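Local coordinates for protein AtGH3.15 acyl acid amido synthetase (PDB 6E1Q) that conjugates glutamine, and possibly cysteine, to the auxin precursor indole-3-butyric acid in an ATP-dependent reaction, and also accepts the herbicide 2,4-DB, at residues Val394-Thr397 and Leu401-Tyr404; Leu484-Lys487 and Lys492-Pro495. All blocks are in the same frame, centred on the assembly; numbering follows the deposited sequence.

Contact 1: Val394-Thr397 and Leu401-Tyr404; sequences VVTT and LYRY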
loop_
_atom_site.group_PDB
_atom_site.type_symbol
_atom_site.label_atom_id
_atom_site.label_comp_id
_atom_site.label_asym_id
_atom_site.label_seq_id
_atom_site.Cartn_x
_atom_site.Cartn_y
_atom_site.Cartn_z
ATOM N N VAL A 394 -10.728 3.089 -14.883
ATOM C CA VAL A 394 -10.310 4.003 -15.932
ATOM C C VAL A 394 -10.794 5.376 -15.479
ATOM O O VAL A 394 -12.008 5.640 -15.480
ATOM C CB VAL A 394 -10.907 3.607 -17.295
ATOM C CG1 VAL A 394 -10.544 4.606 -18.359
ATOM C CG2 VAL A 394 -10.431 2.204 -17.698
ATOM N N VAL A 395 -9.869 6.232 -15.043
ATOM C CA VAL A 395 -10.228 7.432 -14.299
ATOM C C VAL A 395 -9.983 8.670 -15.142
ATOM O O VAL A 395 -9.007 8.764 -15.896
ATOM C CB VAL A 395 -9.485 7.529 -12.949
ATOM C CG1 VAL A 395 -9.720 6.265 -12.116
ATOM C CG2 VAL A 395 -7.966 7.803 -13.161
ATOM N N THR A 396 -10.829 9.655 -14.977
ATOM C CA THR A 396 -10.726 10.931 -15.606
ATOM C C THR A 396 -10.786 11.874 -14.433
ATOM O O THR A 396 -11.712 11.867 -13.682
ATOM C CB THR A 396 -11.849 11.178 -16.565
ATOM O OG1 THR A 396 -11.637 10.381 -17.694
ATOM C CG2 THR A 396 -11.847 12.548 -16.997
ATOM N N THR A 397 -9.779 12.701 -14.312
ATOM C CA THR A 397 -9.577 13.548 -13.166
ATOM C C THR A 397 -9.479 15.028 -13.351
ATOM O O THR A 397 -9.538 15.514 -14.407
ATOM C CB THR A 397 -8.285 13.133 -12.427
ATOM O OG1 THR A 397 -7.168 13.658 -13.094
ATOM C CG2 THR A 397 -8.108 11.689 -12.423
ATOM N N LEU A 401 -5.615 13.957 -16.067
ATOM C CA LEU A 401 -5.712 12.606 -16.617
ATOM C C LEU A 401 -7.117 12.361 -17.161
ATOM O O LEU A 401 -8.117 12.738 -16.533
ATOM C CB LEU A 401 -5.366 11.560 -15.561
ATOM C CG LEU A 401 -3.967 11.742 -14.960
ATOM C CD1 LEU A 401 -3.730 10.712 -13.882
ATOM C CD2 LEU A 401 -2.898 11.646 -16.047
ATOM N N TYR A 402 -7.190 11.713 -18.326
ATOM C CA TYR A 402 -8.443 11.490 -19.029
ATOM C C TYR A 402 -8.488 10.033 -19.458
ATOM O O TYR A 402 -7.620 9.587 -20.215
ATOM C CB TYR A 402 -8.555 12.432 -20.230
ATOM C CG TYR A 402 -8.386 13.872 -19.820
ATOM C CD1 TYR A 402 -9.471 14.605 -19.350
ATOM C CD2 TYR A 402 -7.139 14.491 -19.867
ATOM C CE1 TYR A 402 -9.326 15.920 -18.962
ATOM C CE2 TYR A 402 -6.979 15.816 -19.484
ATOM C CZ TYR A 402 -8.082 16.520 -19.030
ATOM O OH TYR A 402 -7.965 17.825 -18.630
ATOM N N ARG A 403 -9.472 9.294 -18.945
ATOM C CA ARG A 403 -9.671 7.875 -19.263
ATOM C C ARG A 403 -8.370 7.096 -19.121
ATOM O O ARG A 403 -7.883 6.448 -20.051
ATOM C CB ARG A 403 -10.257 7.687 -20.662
ATOM C CG ARG A 403 -11.402 8.631 -20.953
ATOM C CD ARG A 403 -12.143 8.228 -22.204
ATOM N NE ARG A 403 -13.057 7.118 -21.956
ATOM C CZ ARG A 403 -13.600 6.375 -22.914
ATOM N NH1 ARG A 403 -13.311 6.616 -24.189
ATOM N NH2 ARG A 403 -14.429 5.394 -22.597
ATOM N N TYR A 404 -7.825 7.164 -17.916
ATOM C CA TYR A 404 -6.479 6.705 -17.639
ATOM C C TYR A 404 -6.559 5.393 -16.872
ATOM O O TYR A 404 -7.295 5.280 -15.885
ATOM C CB TYR A 404 -5.724 7.781 -16.852
ATOM C CG TYR A 404 -4.402 7.370 -16.244
ATOM C CD1 TYR A 404 -4.355 6.704 -15.013
ATOM C CD2 TYR A 404 -3.192 7.696 -16.866
ATOM C CE1 TYR A 404 -3.139 6.352 -14.428
ATOM C CE2 TYR A 404 -1.969 7.335 -16.290
ATOM C CZ TYR A 404 -1.949 6.671 -15.072
ATOM O OH TYR A 404 -0.750 6.320 -14.478
HETATM O O HOH W 1 -8.024 17.891 -15.402
#
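A G1 beta bulge marks the start of the antiparallel pairing between strand 390-396 and strand 404-416 of the GH3 central domain: R403 and Y404 both stand opposite V395. V395 and Y404 form a hydrogen-bonded pair, V395 N to Y404 O at 2.9 Å and Y404 N to V395 O at 2.8 Å. R403, with phi and psi both positive, turns its N-H from V395 O to the side chain of T396, whose OG1 accepts it at 2.7 Å, 158° at the hydrogen. T396 reaches it because OG1 lies anti to its own carbonyl carbon (chi1 -73°), while CG2, the other branch, meets CD1 of Y402 at 3.9 Å, the two side chains crossing at about a right angle. With a valine at T396, the R403 N-H would probably be left without its acceptor and the bulge less firmly set. V394 CG1 presses on the R403 backbone, 3.4 Å from its carbonyl carbon. The guanidinium of R403 makes a salt bridge with E358 on strand 356-361 and a hydrogen bond to V62 O. One face of the Y404 ring carries L401 CD1 over its centre, 4.1 Å above the plane, and the Y404 hydroxyl is hydrogen-bonded to the ATP-site residue E330 and to K106. Where the chain turns, T397 N binds L401 O almost straight (172°), and L401 N makes a weak bond back to T397 OG1, which is also bonded to S399 N. Y402 OH, hydrogen-bonded outside the hairpin to I86 O, also receives a water at 3.2 Å that donates to T397 O at 3.0 Å.

Contact 2: Leu484-Lys487 and Lys492-Pro495; sequences LGSK and KFEP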
loop_
_atom_site.group_PDB
_atom_site.type_symbol
_atom_site.label_atom_id
_atom_site.label_comp_id
_atom_site.label_asym_id
_atom_site.label_seq_id
_atom_site.Cartn_x
_atom_site.Cartn_y
_atom_site.Cartn_z
ATOM N N LEU A 484 10.648 -18.725 7.043
ATOM C CA LEU A 484 9.765 -19.296 8.049
ATOM C C LEU A 484 10.103 -18.776 9.442
ATOM O O LEU A 484 11.258 -18.467 9.738
ATOM C CB LEU A 484 9.848 -20.831 8.036
ATOM C CG LEU A 484 9.441 -21.492 6.711
ATOM C CD1 LEU A 484 9.551 -23.025 6.752
ATOM C CD2 LEU A 484 8.039 -21.052 6.291
ATOM N N GLY A 485 9.072 -18.705 10.308
ATOM C CA GLY A 485 9.266 -18.417 11.717
ATOM C C GLY A 485 8.312 -19.223 12.586
ATOM O O GLY A 485 7.435 -19.943 12.086
ATOM N N SER A 486 8.493 -19.091 13.901
ATOM C CA SER A 486 7.667 -19.802 14.877
ATOM C C SER A 486 7.660 -19.034 16.196
ATOM O O SER A 486 8.302 -17.992 16.334
ATOM C CB SER A 486 8.169 -21.224 15.084
ATOM O OG SER A 486 9.164 -21.268 16.091
ATOM N N LYS A 487 6.922 -19.563 17.176
ATOM C CA LYS A 487 6.855 -18.966 18.507
ATOM C C LYS A 487 7.971 -19.436 19.435
ATOM O O LYS A 487 8.268 -18.755 20.424
ATOM C CB LYS A 487 5.495 -19.262 19.153
ATOM C CG LYS A 487 4.593 -18.041 19.366
ATOM C CD LYS A 487 3.340 -18.397 20.183
ATOM C CE LYS A 487 2.101 -17.669 19.673
ATOM N NZ LYS A 487 0.826 -18.413 19.877
ATOM N N LYS A 492 15.826 -24.941 18.091
ATOM C CA LYS A 492 15.661 -24.908 16.643
ATOM C C LYS A 492 14.252 -25.333 16.240
ATOM O O LYS A 492 13.657 -26.226 16.851
ATOM C CB LYS A 492 16.688 -25.826 15.978
ATOM C CG LYS A 492 18.149 -25.552 16.363
ATOM C CD LYS A 492 18.736 -24.363 15.623
ATOM C CE LYS A 492 20.051 -24.749 14.965
ATOM N NZ LYS A 492 19.831 -25.190 13.552
ATOM N N PHE A 493 13.720 -24.680 15.208
ATOM C CA PHE A 493 12.492 -25.083 14.531
ATOM C C PHE A 493 12.819 -25.441 13.085
ATOM O O PHE A 493 13.668 -24.796 12.457
ATOM C CB PHE A 493 11.417 -23.975 14.578
ATOM C CG PHE A 493 11.798 -22.668 13.862
ATOM C CD1 PHE A 493 11.703 -22.543 12.479
ATOM C CD2 PHE A 493 12.180 -21.540 14.588
ATOM C CE1 PHE A 493 12.033 -21.350 11.845
ATOM C CE2 PHE A 493 12.515 -20.339 13.956
ATOM C CZ PHE A 493 12.439 -20.247 12.586
ATOM N N GLU A 494 12.144 -26.468 12.546
ATOM C CA GLU A 494 12.445 -26.901 11.183
ATOM C C GLU A 494 11.304 -27.742 10.638
ATOM O O GLU A 494 10.804 -28.615 11.361
ATOM C CB GLU A 494 13.753 -27.701 11.151
ATOM C CG GLU A 494 14.183 -28.164 9.766
ATOM C CD GLU A 494 15.545 -28.845 9.765
ATOM O OE1 GLU A 494 15.617 -30.042 10.108
ATOM O OE2 GLU A 494 16.546 -28.167 9.432
ATOM N N PRO A 495 10.870 -27.526 9.392
ATOM C CA PRO A 495 9.764 -28.321 8.846
ATOM C C PRO A 495 10.255 -29.662 8.322
ATOM O O PRO A 495 11.337 -29.764 7.740
ATOM C CB PRO A 495 9.235 -27.444 7.703
ATOM C CG PRO A 495 10.452 -26.743 7.210
ATOM C CD PRO A 495 11.362 -26.538 8.413
#
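The chain at 484-486 and the returning chain at 493-495 run 128° apart and exchange no hydrogen bond, their closest CA pair, S486 and F493, standing 7.2 Å from each other. The F493 ring bridges that separation and buries more than any other residue here. It is directed at 484-486 by its first torsion, which sets CG between the backbone N and the carbonyl carbon (chi1 63°). One face of the ring lies against the backbone at G485 and S486, with G485 C 4.2 Å above its plane and offset toward the rim; S486 CB is over this face as well. At the far end of the ring, CZ comes to 3.8 Å from G485 CA and 3.6 Å from L484 O, the latter approaching obliquely. S486 OG sits 3.4 Å from F493 CD2, a van der Waals contact; the same oxygen is hydrogen-bonded to V488 N within the connecting turn. Further along, L484 CD1 meets the CG corner of the P495 ring at 3.9 Å. The contact is thus made by van der Waals packing, at the surface of the C-terminal domain. L460, just before strand 461-470, touches S486, F493 and P495, while G485 is backbone-bonded to M461 of that neighbouring strand, so the loop after strand 477-485 packs at the start of the outermost strand 461-470 before helix 497-510 begins.

Overall arrangement
Contacts 1 and 2 follow one another along the chain and lie on opposite sides of its centre, their own centres 48 Å apart and their nearest atoms about 35 Å apart, so neither touches the other. Contact 1 belongs to the central domain and borders the ATP site: the Y404 side chain is about 3 Å from that of E330 and about 7 Å from that of S97, while the V395 side chain is about 13 Å from a bound (2,4-dichlorophenoxy)acetic acid. Contact 2, in the C-terminal domain, is remote from the annotated sites; a phosphate ion, probably from the crystallisation liquor, lies about 5 Å from the S486 side chain.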